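Local atomic coordinates of Alr1585 protein (Nostoc sp., PDB entry 5C2I), a protein that is a haem-binding dye-decolorizing (DyP-type) peroxidase that probably uses hydrogen peroxide to oxidise dyes and other substrates. Residues H42-F47 against V160-I165; L48-E53 against F96-H101; A73-D78 against S89-A94; G285-G290 against T296-S301; R342-D347 against N409-N414. The protein carries 1 engineered substitution. All coordinates share one frame; numbering follows the deposited sequence.

Contact 1: residues H42-F47 against V160-I165; sequences HSVHLF and VDLLQI
Ser-43 and Leu-162 are the residues whose CA atoms come nearest, 7.7 Å apart, where strand segment 42-47 and helix segment 160-165 run in nearly the same direction, their axes 23° apart. The short axes come within 9.0 Å of each other. That spacing is bridged mainly by one side chain from the helix, Leu-162. Its CG lies anti to the backbone N (chi1 173°), which carries the branch out toward the strand. The methyl CD2 does most of the touching. Leu-162 CD2 rests against CB of His-42 at 3.7 Å. Leu-162 CD2 also lies over the peptide that follows His-42, 3.7 Å from His-42 O and 3.9 Å from Ser-43 N. Leu-162 CD2 also meets Val-44 CG2 at 3.9 Å. The Val-44 and Leu-162 side chains slide past each other in opposite directions. Val-44 uses its CG2 branch here, the one anti to its carbonyl carbon. No hydrogen bond crosses between the segments, so the contact is apolar packing against a strand.

This is helix-on-sheet packing in the N-terminal alpha+beta domain of the DyP family, whose fold is ferredoxin-like. Strand 42-50 lies inside the antiparallel sheet, between strands 150-156 and 177-189. Val-44 also touches Arg-182 and Asp-184 of the latter, and Leu-162 reaches Ile-154 of the former. A subunit boundary lies close by, because His-42 packs on Val-160 of the second subunit. Further along helix 159-176, Val-166 and Thr-170 continue the cover over Val-44 and Leu-46.

Contact 2: residues L48-E53 against F96-H101; sequences LQFKPE and FFLSRH
Phe-50 meets Phe-96 and Leu-98 in a small, buried, purely apolar contact. The aromatic part comes first. Phe-50 CZ and Phe-96 CZ lie 4.2 Å apart. Each atom sits at the edge of the other ring, close to its plane, so the rings meet rim against rim and neither covers the other. Phe-96 reaches this place because its CG lies anti to the backbone N (chi1 -178°), which swings the ring across to the Phe-50 side. The aliphatic part is a single methyl. Leu-98 CD2 lies 4.4 Å from Phe-50 CE2, again at the edge of the Phe-50 ring.

No hydrogen bond crosses between the segments. Each side has polar partners of its own. Ser-99 is the N-cap of helix 100-105, and its OG bonds to Gly-102 N and to Ile-148 O. On the other side, Phe-50 N bonds to His-149 ND1. In the first residue of the helix, Arg-100, NH1 lies 3.2 Å above the His-101 ring plane, offset toward the rim. Its charge is also paired with Glu-104.

The two strands are not sheet neighbours. Strand 150-156 runs between 42-50 and 93-98 in the antiparallel sheet of the N-terminal DyP domain. The aromatic side chains reach each other over that middle strand, where both touch Ala-150. Helix 55-68 packs on them as well, through Val-58 and Ile-62 on Phe-50 and through Ile-62 and Phe-65 on Phe-96.

Contact 3: residues A73-D78 against S89-A94; sequences AKKQAD and SGDVFA
The Gln-76 amide and the Phe-93 ring stand almost perpendicular, their planes 83° apart. Gln-76 OE1 comes within 3.8 Å of Phe-93 CE2, and the amide carbon CD follows at 4.1 Å. The ring of His-38 also meets Phe-93, at a much smaller tilt. The contact joins helix 73-86 to the start of strand 93-98, an outermost strand of the antiparallel sheet in the N-terminal, ferredoxin-like DyP domain.

Gln-76 reaches the ring as an extended chain with CG anti to the backbone N (chi1 -179°). Its amide is fixed at both ends from outside the two segments. OE1 accepts from Asn-33 N, and NE2 donates to Lys-36 O. These two bonds hold the amide in its upright turn beside the ring.

Nearer the surface, Lys-75 and Asp-91 cross at about a right angle. Lys-75 bends at chi2, which turns its end toward the loop. The opposite charges probably attract weakly, with Lys-75 NZ and Asp-91 OD2 4.4 Å apart, too far for a salt bridge. A water sits between the segments and accepts from Asp-91 N at 3.1 Å. It also accepts a weak bond from Lys-75 NZ at 3.5 Å.

Along the helix the neighbouring lysine is paired more firmly: Lys-74 NZ forms a salt bridge of 3.0 Å with Asp-78 OD2, one turn on, approaching the oxygen almost in line with its C-O bond.

Contact 4: residues G285-G290 against T296-S301; sequences GALIVG and TPVTLS
Gly-290 O is gripped by two donors. Val-298 N gives Gly-290 O a hydrogen bond of 3.0 Å that is nearly straight at the hydrogen (174°), although the donor sits 38° out of the carbonyl plane. A water donates to Gly-290 O at 2.7 Å, and accepts in turn from Thr-299 N. The water thus forms a second link between the chain ends of this short loop.

Gly-290 follows helix 281-289 directly and leaves it with a positive phi. At these backbone angles a CB would press on the carbonyl oxygen of Val-289, so only a residue without a CB fits comfortably. The turn back takes place in the C-terminal DyP domain, beside the haem pocket: Val-289, the last helical residue, touches the haem itself.

Val-298 fills the angle between loop and helix with both methyls. Val-298 CG1 lies between its backbone N and carbonyl carbon (chi1 76°), and there it packs 3.4 Å from Gly-290 O and 3.6 Å from Ala-286 O. Val-298 CG2, anti to the backbone N, packs on Ala-286 CB at 3.8 Å and Leu-287 CD2 at 4.1 Å. With both methyls gone, as in an alanine here, Leu-287 CD2 would probably lose its partner, Ala-286 would keep only a thinner contact, and a gap would be likely to open beside the helix. Val-298 O is taken by Trp-434 NE1, and Val-298 also packs on Cys-325.

Contact 5: residues R342-D347 against N409-N414; sequences RLLTTD and NFVQVN
Leu-343 and Leu-344, at the C-terminal end of helix 339-343, pack on Phe-410 and Val-411 of an irregular loop in the C-terminal DyP domain. Leu-343 is the last helical residue, and Leu-344 is the first to leave helical angles. Both turn their side chains toward the loop.

Val-411 meets both leucines. Val-411 CG1 touches Leu-343 alone, at CD1 and 3.8 Å, the side chains crossing at about a right angle. Val-411 CG2 lies near both leucines, 4.1 Å from Leu-343 CD1 and 4.1 Å from Leu-344 CD1. The CG2 branch lies anti to the backbone N while CG1 sits between N and the carbonyl carbon (chi1 70°), and this turns both methyls to the leucines. Leu-344 uses its other methyl too: CD2 lies 3.8 Å from Val-411 O. Leu-344 CD1 also reaches Phe-410 CE1 at 4.1 Å. No hydrogen bond joins the segments. The leucines are exposed, while Phe-410 and Val-411 are buried.

A cis peptide bond precedes Val-411. It folds the valine back on its neighbour, and Val-411 CB lies 3.8 Å above the centre of the Phe-410 ring. Phe-410 is also stacked with Trp-404. Lys-333 NZ bonds to Phe-410 O, and Phe-327 packs on Val-411, so the loop is held by more than the leucines. The Phe-410 side chain is about 11 Å from the haem.

The loop also closes on itself: Asn-414 N donates to Asn-409 OD1 at 3.0 Å, in a nearly straight bond of 175°.

Contacts 1, 2 and 3 belong to the N-terminal DyP domain and share one antiparallel sheet. Contacts 1 and 2 follow each other along strand 42-50, with centres 19 Å apart. Contacts 2 and 3 follow each other along strand 93-98. Contacts 1 and 3 touch directly, through Ile-165 and Val-92. Contacts 4 and 5 lie in the C-terminal DyP domain, 21 Å apart between centres and about 9 Å at their nearest atoms. Contact 4 borders the haem through Val-289, and contact 5 lies further from it. The two groups are well separated: contacts 1 and 4 are 36 Å apart between centres, and about 22 Å between nearest atoms.

Contact 1: residues H42-F47 against V160-I165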
# COMPACT_ATOMS: atom_id res chain seq x y z
N HIS A 42 10.40 14.17 7.09
CA HIS A 42 9.57 15.22 7.69
C HIS A 42 10.45 16.19 8.45
O HIS A 42 11.45 15.80 9.05
CB HIS A 42 8.55 14.61 8.64
CG HIS A 42 7.57 13.72 7.98
ND1 HIS A 42 6.46 14.21 7.32
CD2 HIS A 42 7.55 12.38 7.81
CE1 HIS A 42 5.81 13.20 6.75
NE2 HIS A 42 6.45 12.08 7.05
N SER A 43 10.06 17.45 8.43
CA SER A 43 10.78 18.41 9.21
C SER A 43 9.85 19.47 9.77
O SER A 43 8.71 19.63 9.30
CB SER A 43 11.87 19.03 8.37
OG SER A 43 11.30 19.72 7.33
N VAL A 44 10.34 20.10 10.82
CA VAL A 44 9.65 21.24 11.43
C VAL A 44 10.63 22.39 11.44
O VAL A 44 11.80 22.23 11.84
CB VAL A 44 9.15 20.92 12.85
CG1 VAL A 44 8.54 22.14 13.53
CG2 VAL A 44 8.15 19.75 12.83
N HIS A 45 10.15 23.54 11.00
CA HIS A 45 10.92 24.77 10.98
C HIS A 45 10.25 25.74 11.94
O HIS A 45 9.08 26.09 11.73
CB HIS A 45 10.90 25.38 9.57
CG HIS A 45 11.54 24.52 8.53
ND1 HIS A 45 11.35 24.74 7.19
CD2 HIS A 45 12.32 23.41 8.63
CE1 HIS A 45 12.03 23.83 6.51
NE2 HIS A 45 12.61 23.01 7.36
N LEU A 46 10.97 26.15 12.99
CA LEU A 46 10.47 27.13 13.96
C LEU A 46 11.28 28.40 13.86
O LEU A 46 12.48 28.41 14.14
CB LEU A 46 10.54 26.56 15.36
CG LEU A 46 9.90 25.22 15.64
CD1 LEU A 46 10.21 24.75 17.06
CD2 LEU A 46 8.40 25.29 15.39
N PHE A 47 10.61 29.48 13.47
CA PHE A 47 11.24 30.78 13.37
C PHE A 47 11.02 31.53 14.66
O PHE A 47 9.89 31.61 15.15
CB PHE A 47 10.67 31.59 12.20
CG PHE A 47 11.05 31.03 10.87
CD1 PHE A 47 10.30 30.02 10.28
CD2 PHE A 47 12.15 31.49 10.22
CE1 PHE A 47 10.66 29.49 9.04
CE2 PHE A 47 12.55 30.95 9.01
CZ PHE A 47 11.80 29.97 8.41
N VAL A 160 4.88 11.31 13.71
CA VAL A 160 4.21 11.45 15.03
C VAL A 160 5.24 11.68 16.12
O VAL A 160 5.11 12.59 16.93
CB VAL A 160 3.36 10.23 15.35
CG1 VAL A 160 2.90 10.27 16.81
CG2 VAL A 160 2.17 10.16 14.39
N ASP A 161 6.32 10.91 16.09
CA ASP A 161 7.41 11.11 17.05
C ASP A 161 8.05 12.49 16.91
O ASP A 161 8.34 13.13 17.92
CB ASP A 161 8.51 10.07 16.82
CG ASP A 161 9.27 9.78 18.11
OD1 ASP A 161 8.65 9.56 19.19
OD2 ASP A 161 10.51 9.80 18.05
N LEU A 162 8.27 12.93 15.68
CA LEU A 162 8.83 14.25 15.42
C LEU A 162 7.97 15.33 16.11
O LEU A 162 8.50 16.23 16.78
CB LEU A 162 8.90 14.53 13.94
CG LEU A 162 9.32 15.94 13.52
CD1 LEU A 162 10.68 16.33 14.08
CD2 LEU A 162 9.29 16.11 11.99
N LEU A 163 6.65 15.20 15.97
CA LEU A 163 5.73 16.19 16.55
C LEU A 163 5.85 16.19 18.08
O LEU A 163 5.81 17.27 18.70
CB LEU A 163 4.29 15.93 16.14
CG LEU A 163 4.07 16.02 14.63
CD1 LEU A 163 2.67 15.53 14.27
CD2 LEU A 163 4.29 17.42 14.07
N GLN A 164 5.93 15.01 18.70
CA GLN A 164 6.04 14.92 20.14
C GLN A 164 7.32 15.58 20.65
O GLN A 164 7.33 16.30 21.66
CB GLN A 164 5.99 13.46 20.65
CG GLN A 164 4.82 12.63 20.12
CD GLN A 164 3.45 13.32 20.29
OE1 GLN A 164 3.01 13.56 21.41
NE2 GLN A 164 2.76 13.57 19.18
N ILE A 165 8.42 15.27 19.97
CA ILE A 165 9.71 15.78 20.37
C ILE A 165 9.73 17.30 20.21
O ILE A 165 10.19 18.01 21.09
CB ILE A 165 10.85 15.12 19.54
CG1 ILE A 165 10.99 13.69 20.02
CG2 ILE A 165 12.16 15.87 19.77
CD1 ILE A 165 11.83 12.82 19.11

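Contact 2: residues L48-E53 against F96-H101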
# COMPACT_ATOMS: atom_id res chain seq x y z
N LEU A 48 12.09 32.07 15.22
CA LEU A 48 12.09 32.63 16.54
C LEU A 48 12.43 34.07 16.58
O LEU A 48 13.27 34.54 15.85
CB LEU A 48 13.14 31.92 17.40
CG LEU A 48 13.11 30.42 17.41
CD1 LEU A 48 14.22 29.92 18.36
CD2 LEU A 48 11.76 29.88 17.85
N GLN A 49 11.75 34.78 17.49
CA GLN A 49 12.16 36.10 17.96
C GLN A 49 12.32 36.01 19.48
O GLN A 49 11.34 35.74 20.22
CB GLN A 49 11.12 37.14 17.65
CG GLN A 49 11.50 38.56 18.01
CD GLN A 49 10.36 39.51 17.66
OE1 GLN A 49 9.63 39.94 18.51
NE2 GLN A 49 10.20 39.80 16.39
N PHE A 50 13.54 36.22 19.93
CA PHE A 50 13.82 36.13 21.36
C PHE A 50 13.17 37.26 22.13
O PHE A 50 13.02 38.38 21.62
CB PHE A 50 15.34 36.06 21.59
CG PHE A 50 15.98 34.85 20.95
CD1 PHE A 50 15.60 33.56 21.32
CD2 PHE A 50 16.98 34.98 20.01
CE1 PHE A 50 16.17 32.44 20.72
CE2 PHE A 50 17.56 33.87 19.42
CZ PHE A 50 17.15 32.60 19.78
N LYS A 51 12.77 36.98 23.36
CA LYS A 51 12.00 37.97 24.13
C LYS A 51 12.93 39.05 24.71
O LYS A 51 14.06 38.76 25.13
CB LYS A 51 11.25 37.29 25.25
CG LYS A 51 10.18 36.34 24.76
CD LYS A 51 9.45 35.72 25.93
CE LYS A 51 8.28 34.87 25.47
NZ LYS A 51 7.68 34.19 26.64
N PRO A 52 12.48 40.31 24.69
CA PRO A 52 13.30 41.42 25.15
C PRO A 52 13.86 41.23 26.54
O PRO A 52 13.17 40.69 27.40
CB PRO A 52 12.34 42.63 25.14
CG PRO A 52 11.33 42.29 24.11
CD PRO A 52 11.20 40.77 24.12
N GLU A 53 15.11 41.63 26.72
CA GLU A 53 15.76 41.68 28.03
C GLU A 53 15.94 40.30 28.65
O GLU A 53 16.08 40.20 29.85
CB GLU A 53 14.95 42.54 29.02
CG GLU A 53 14.40 43.83 28.41
CD GLU A 53 15.43 44.92 28.34
OE1 GLU A 53 15.98 45.27 29.43
OE2 GLU A 53 15.64 45.47 27.22
N PHE A 96 20.44 24.52 14.07
CA PHE A 96 20.10 25.83 14.63
C PHE A 96 20.80 26.92 13.83
O PHE A 96 22.03 26.86 13.62
CB PHE A 96 20.53 25.89 16.09
CG PHE A 96 20.17 27.19 16.78
CD1 PHE A 96 18.90 27.40 17.25
CD2 PHE A 96 21.11 28.20 16.93
CE1 PHE A 96 18.54 28.61 17.83
CE2 PHE A 96 20.78 29.40 17.54
CZ PHE A 96 19.49 29.59 18.00
N PHE A 97 20.03 27.92 13.40
CA PHE A 97 20.56 29.04 12.60
C PHE A 97 20.27 30.39 13.25
O PHE A 97 19.21 30.57 13.87
CB PHE A 97 19.94 29.02 11.21
CG PHE A 97 19.95 27.68 10.51
CD1 PHE A 97 21.03 27.27 9.79
CD2 PHE A 97 18.83 26.84 10.55
CE1 PHE A 97 21.02 26.03 9.15
CE2 PHE A 97 18.79 25.65 9.89
CZ PHE A 97 19.89 25.22 9.19
N LEU A 98 21.19 31.33 13.09
CA LEU A 98 21.02 32.71 13.55
C LEU A 98 21.00 33.68 12.39
O LEU A 98 21.79 33.56 11.46
CB LEU A 98 22.16 33.13 14.51
CG LEU A 98 22.11 32.45 15.89
CD1 LEU A 98 23.44 32.61 16.60
CD2 LEU A 98 20.98 33.00 16.73
N SER A 99 20.09 34.66 12.46
CA SER A 99 20.14 35.82 11.57
C SER A 99 21.11 36.86 12.10
O SER A 99 21.53 36.79 13.27
CB SER A 99 18.74 36.45 11.44
OG SER A 99 18.36 37.11 12.65
N ARG A 100 21.42 37.86 11.28
CA ARG A 100 22.18 38.99 11.80
C ARG A 100 21.49 39.64 12.99
O ARG A 100 22.13 39.98 14.01
CB ARG A 100 22.50 40.03 10.72
CG ARG A 100 23.32 41.23 11.27
CD ARG A 100 22.43 42.41 11.69
NE ARG A 100 21.76 43.02 10.53
CZ ARG A 100 20.87 44.01 10.55
NH1 ARG A 100 20.54 44.63 11.67
NH2 ARG A 100 20.38 44.47 9.40
N HIS A 101 20.16 39.82 12.91
CA HIS A 101 19.42 40.41 14.03
C HIS A 101 19.58 39.55 15.28
O HIS A 101 19.61 40.05 16.41
CB HIS A 101 17.93 40.66 13.69
CG HIS A 101 17.68 41.94 12.94
ND1 HIS A 101 17.36 41.96 11.60
CD2 HIS A 101 17.69 43.24 13.33
CE1 HIS A 101 17.17 43.20 11.20
NE2 HIS A 101 17.37 43.99 12.22

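Contact 3: residues A73-D78 against S89-A94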
# COMPACT_ATOMS: atom_id res chain seq x y z
N ALA A 73 27.97 17.03 11.50
CA ALA A 73 28.19 16.23 10.30
C ALA A 73 28.70 14.82 10.63
O ALA A 73 28.28 13.84 10.02
CB ALA A 73 29.15 16.94 9.38
N LYS A 74 29.56 14.70 11.64
CA LYS A 74 30.02 13.41 12.09
C LYS A 74 28.89 12.56 12.64
O LYS A 74 28.76 11.39 12.28
CB LYS A 74 31.15 13.57 13.13
CG LYS A 74 31.69 12.29 13.81
CD LYS A 74 32.41 12.57 15.15
CE LYS A 74 33.19 11.31 15.64
NZ LYS A 74 32.23 10.27 16.13
N LYS A 75 28.07 13.13 13.50
CA LYS A 75 26.92 12.41 14.08
C LYS A 75 25.95 11.98 12.97
O LYS A 75 25.48 10.85 12.98
CB LYS A 75 26.21 13.24 15.14
CG LYS A 75 25.03 12.54 15.80
CD LYS A 75 25.49 11.41 16.70
CE LYS A 75 24.30 10.62 17.24
NZ LYS A 75 24.67 9.48 18.10
N GLN A 76 25.68 12.88 12.04
CA GLN A 76 24.79 12.57 10.91
C GLN A 76 25.31 11.34 10.13
O GLN A 76 24.54 10.39 9.88
CB GLN A 76 24.71 13.75 9.98
CG GLN A 76 23.80 13.54 8.79
CD GLN A 76 23.85 14.66 7.80
OE1 GLN A 76 24.27 15.77 8.14
NE2 GLN A 76 23.34 14.41 6.58
N ALA A 77 26.61 11.32 9.82
CA ALA A 77 27.22 10.19 9.13
C ALA A 77 27.14 8.91 9.97
O ALA A 77 26.85 7.82 9.43
CB ALA A 77 28.67 10.50 8.74
N ASP A 78 27.42 9.01 11.26
CA ASP A 78 27.40 7.84 12.16
C ASP A 78 25.99 7.26 12.28
O ASP A 78 25.83 6.04 12.28
CB ASP A 78 27.92 8.19 13.56
CG ASP A 78 29.44 8.49 13.56
OD1 ASP A 78 30.11 8.32 12.51
OD2 ASP A 78 29.98 8.91 14.61
N SER A 89 17.56 3.10 13.97
CA SER A 89 17.28 4.50 13.63
C SER A 89 17.90 5.41 14.71
O SER A 89 18.02 5.04 15.88
CB SER A 89 15.79 4.78 13.47
OG SER A 89 15.07 4.27 14.56
N GLY A 90 18.33 6.60 14.31
CA GLY A 90 19.03 7.48 15.22
C GLY A 90 18.11 8.46 15.92
O GLY A 90 16.88 8.37 15.86
N ASP A 91 18.72 9.39 16.63
CA ASP A 91 18.01 10.51 17.24
C ASP A 91 17.36 11.35 16.14
O ASP A 91 17.71 11.22 14.95
CB ASP A 91 19.01 11.41 17.98
CG ASP A 91 19.69 10.73 19.16
OD1 ASP A 91 19.13 9.78 19.74
OD2 ASP A 91 20.81 11.16 19.50
N VAL A 92 16.45 12.25 16.53
CA VAL A 92 16.02 13.29 15.61
C VAL A 92 17.22 14.04 15.10
O VAL A 92 18.26 14.14 15.77
CB VAL A 92 15.04 14.35 16.23
CG1 VAL A 92 13.70 13.72 16.52
CG2 VAL A 92 15.59 15.00 17.46
N PHE A 93 17.06 14.61 13.93
CA PHE A 93 18.06 15.49 13.35
C PHE A 93 17.74 16.92 13.75
O PHE A 93 16.57 17.33 13.72
CB PHE A 93 18.04 15.38 11.81
CG PHE A 93 19.07 16.24 11.16
CD1 PHE A 93 18.80 17.59 10.90
CD2 PHE A 93 20.37 15.78 10.99
CE1 PHE A 93 19.80 18.44 10.48
CE2 PHE A 93 21.36 16.61 10.48
CZ PHE A 93 21.07 17.93 10.22
N ALA A 94 18.75 17.72 14.09
CA ALA A 94 18.48 19.14 14.40
C ALA A 94 19.58 20.09 13.90
O ALA A 94 20.79 19.80 14.07
CB ALA A 94 18.26 19.33 15.89
O HOH W 1 21.56 8.27 17.17

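Contact 4: residues G285-G290 against T296-S301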
# COMPACT_ATOMS: atom_id res chain seq x y z
N GLY A 285 6.89 21.13 -21.03
CA GLY A 285 7.43 21.10 -19.66
C GLY A 285 8.95 21.04 -19.61
O GLY A 285 9.58 21.82 -18.89
N ALA A 286 9.55 20.16 -20.43
CA ALA A 286 10.97 20.03 -20.49
C ALA A 286 11.68 21.28 -21.02
O ALA A 286 12.80 21.60 -20.58
CB ALA A 286 11.36 18.83 -21.33
N LEU A 287 11.03 22.02 -21.89
CA LEU A 287 11.59 23.29 -22.37
C LEU A 287 11.56 24.40 -21.32
O LEU A 287 12.38 25.33 -21.33
CB LEU A 287 10.84 23.76 -23.63
CG LEU A 287 10.93 22.84 -24.84
CD1 LEU A 287 10.11 23.36 -26.01
CD2 LEU A 287 12.38 22.63 -25.29
N ILE A 288 10.60 24.34 -20.42
CA ILE A 288 10.49 25.32 -19.35
C ILE A 288 11.61 25.02 -18.32
O ILE A 288 12.33 25.91 -17.89
CB ILE A 288 9.11 25.22 -18.65
CG1 ILE A 288 7.96 25.65 -19.56
CG2 ILE A 288 9.07 26.07 -17.36
CD1 ILE A 288 6.62 25.06 -19.18
N VAL A 289 11.70 23.75 -17.91
CA VAL A 289 12.54 23.36 -16.79
C VAL A 289 13.96 23.02 -17.20
O VAL A 289 14.90 23.33 -16.44
CB VAL A 289 11.91 22.18 -16.05
CG1 VAL A 289 12.86 21.60 -15.02
CG2 VAL A 289 10.60 22.62 -15.39
N GLY A 290 14.12 22.39 -18.36
CA GLY A 290 15.41 21.89 -18.83
C GLY A 290 15.46 20.37 -18.71
O GLY A 290 16.36 19.73 -19.24
N THR A 296 14.75 13.41 -17.30
CA THR A 296 15.45 13.32 -18.55
C THR A 296 15.90 14.74 -19.02
O THR A 296 15.05 15.60 -19.24
CB THR A 296 14.57 12.67 -19.67
OG1 THR A 296 14.19 11.33 -19.27
CG2 THR A 296 15.33 12.58 -20.98
N PRO A 297 17.21 14.95 -19.26
CA PRO A 297 17.64 16.27 -19.74
C PRO A 297 17.20 16.54 -21.17
O PRO A 297 17.40 15.70 -22.06
CB PRO A 297 19.18 16.19 -19.68
CG PRO A 297 19.45 15.09 -18.69
CD PRO A 297 18.35 14.09 -18.93
N VAL A 298 16.57 17.68 -21.39
CA VAL A 298 16.04 18.00 -22.70
C VAL A 298 17.19 18.30 -23.69
O VAL A 298 16.98 18.23 -24.89
CB VAL A 298 15.00 19.15 -22.65
CG1 VAL A 298 15.67 20.50 -22.49
CG2 VAL A 298 14.11 19.14 -23.91
N THR A 299 18.39 18.59 -23.20
CA THR A 299 19.53 18.75 -24.11
C THR A 299 19.85 17.42 -24.80
O THR A 299 20.37 17.41 -25.89
CB THR A 299 20.78 19.41 -23.44
OG1 THR A 299 21.69 19.84 -24.45
CG2 THR A 299 21.49 18.46 -22.50
N LEU A 300 19.49 16.31 -24.14
CA LEU A 300 19.83 14.98 -24.63
C LEU A 300 18.72 14.30 -25.39
O LEU A 300 18.99 13.38 -26.14
CB LEU A 300 20.27 14.08 -23.48
CG LEU A 300 21.48 14.52 -22.64
CD1 LEU A 300 21.79 13.47 -21.59
CD2 LEU A 300 22.72 14.77 -23.52
N SER A 301 17.47 14.73 -25.21
CA SER A 301 16.35 13.98 -25.72
C SER A 301 15.15 14.87 -25.89
O SER A 301 14.90 15.74 -25.06
CB SER A 301 15.96 12.85 -24.73
OG SER A 301 14.88 12.09 -25.24
O HOH W 2 18.88 19.75 -20.34

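Contact 5: residues R342-D347 against N409-N414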
# COMPACT_ATOMS: atom_id res chain seq x y z
N ARG A 342 32.35 30.01 -22.58
CA ARG A 342 32.41 30.19 -24.03
C ARG A 342 32.01 31.54 -24.53
O ARG A 342 32.63 32.10 -25.44
CB ARG A 342 31.39 29.31 -24.71
CG ARG A 342 31.78 27.89 -24.83
CD ARG A 342 30.71 27.19 -25.65
NE ARG A 342 29.55 26.85 -24.81
CZ ARG A 342 29.50 25.82 -23.96
NH1 ARG A 342 30.54 25.00 -23.84
NH2 ARG A 342 28.42 25.60 -23.24
N LEU A 343 30.87 32.00 -24.03
CA LEU A 343 30.11 33.03 -24.73
C LEU A 343 30.54 34.38 -24.22
O LEU A 343 30.55 35.33 -24.98
CB LEU A 343 28.59 32.83 -24.56
CG LEU A 343 28.01 31.59 -25.27
CD1 LEU A 343 26.56 31.38 -24.87
CD2 LEU A 343 28.15 31.73 -26.81
N LEU A 344 30.90 34.45 -22.94
CA LEU A 344 31.19 35.73 -22.31
C LEU A 344 32.67 35.92 -22.01
O LEU A 344 33.01 36.84 -21.25
CB LEU A 344 30.39 35.89 -21.01
CG LEU A 344 28.88 35.68 -21.04
CD1 LEU A 344 28.35 35.68 -19.62
CD2 LEU A 344 28.22 36.76 -21.89
N THR A 345 33.54 35.05 -22.56
CA THR A 345 34.98 35.14 -22.35
C THR A 345 35.59 35.54 -23.65
O THR A 345 35.42 34.85 -24.66
CB THR A 345 35.61 33.80 -21.96
OG1 THR A 345 34.96 33.29 -20.80
CG2 THR A 345 37.10 33.96 -21.66
N THR A 346 36.30 36.66 -23.62
CA THR A 346 36.97 37.14 -24.82
C THR A 346 38.50 37.07 -24.69
O THR A 346 39.19 37.19 -25.68
CB THR A 346 36.49 38.57 -25.18
OG1 THR A 346 36.82 39.47 -24.11
CG2 THR A 346 34.96 38.57 -25.44
N ASP A 347 39.04 36.83 -23.49
CA ASP A 347 40.50 36.67 -23.33
C ASP A 347 40.92 35.20 -23.48
O ASP A 347 42.07 34.86 -23.20
CB ASP A 347 40.97 37.28 -22.00
CG ASP A 347 40.65 36.40 -20.79
OD1 ASP A 347 39.95 35.36 -20.93
OD2 ASP A 347 41.11 36.75 -19.68
N ASN A 409 19.01 39.36 -20.79
CA ASN A 409 20.16 39.23 -21.66
C ASN A 409 21.23 38.26 -21.13
O ASN A 409 22.36 38.25 -21.61
CB ASN A 409 20.77 40.60 -21.95
CG ASN A 409 19.82 41.47 -22.77
OD1 ASN A 409 18.88 40.96 -23.42
ND2 ASN A 409 20.12 42.74 -22.82
N PHE A 410 20.82 37.38 -20.21
CA PHE A 410 21.70 36.29 -19.81
C PHE A 410 21.15 34.94 -20.30
O PHE A 410 19.99 34.65 -20.08
CB PHE A 410 21.88 36.21 -18.28
CG PHE A 410 22.81 35.09 -17.86
CD1 PHE A 410 24.17 35.28 -17.90
CD2 PHE A 410 22.33 33.82 -17.61
CE1 PHE A 410 25.06 34.24 -17.62
CE2 PHE A 410 23.19 32.77 -17.33
CZ PHE A 410 24.57 32.98 -17.34
N VAL A 411 21.98 34.05 -20.85
CA VAL A 411 23.42 34.24 -21.14
C VAL A 411 23.65 35.02 -22.42
O VAL A 411 24.75 35.51 -22.65
CB VAL A 411 24.14 32.85 -21.26
CG1 VAL A 411 23.72 32.11 -22.53
CG2 VAL A 411 25.65 33.03 -21.19
N GLN A 412 22.62 35.15 -23.26
CA GLN A 412 22.78 35.98 -24.46
C GLN A 412 21.59 36.94 -24.59
O GLN A 412 20.55 36.76 -23.92
CB GLN A 412 23.04 35.12 -25.70
CG GLN A 412 21.96 34.18 -26.13
CD GLN A 412 22.19 33.66 -27.57
OE1 GLN A 412 23.34 33.54 -28.04
NE2 GLN A 412 21.09 33.35 -28.26
N VAL A 413 21.79 37.98 -25.38
CA VAL A 413 20.81 39.01 -25.57
C VAL A 413 19.49 38.36 -26.00
O VAL A 413 19.46 37.41 -26.77
CB VAL A 413 21.28 40.05 -26.63
CG1 VAL A 413 20.18 41.04 -26.94
CG2 VAL A 413 22.52 40.79 -26.14
N ASN A 414 18.39 38.85 -25.43
CA ASN A 414 17.03 38.38 -25.72
C ASN A 414 16.73 36.93 -25.39
O ASN A 414 15.82 36.35 -25.97
CB ASN A 414 16.63 38.69 -27.16
CG ASN A 414 16.69 40.17 -27.45
OD1 ASN A 414 16.36 40.99 -26.60
ND2 ASN A 414 17.16 40.52 -28.60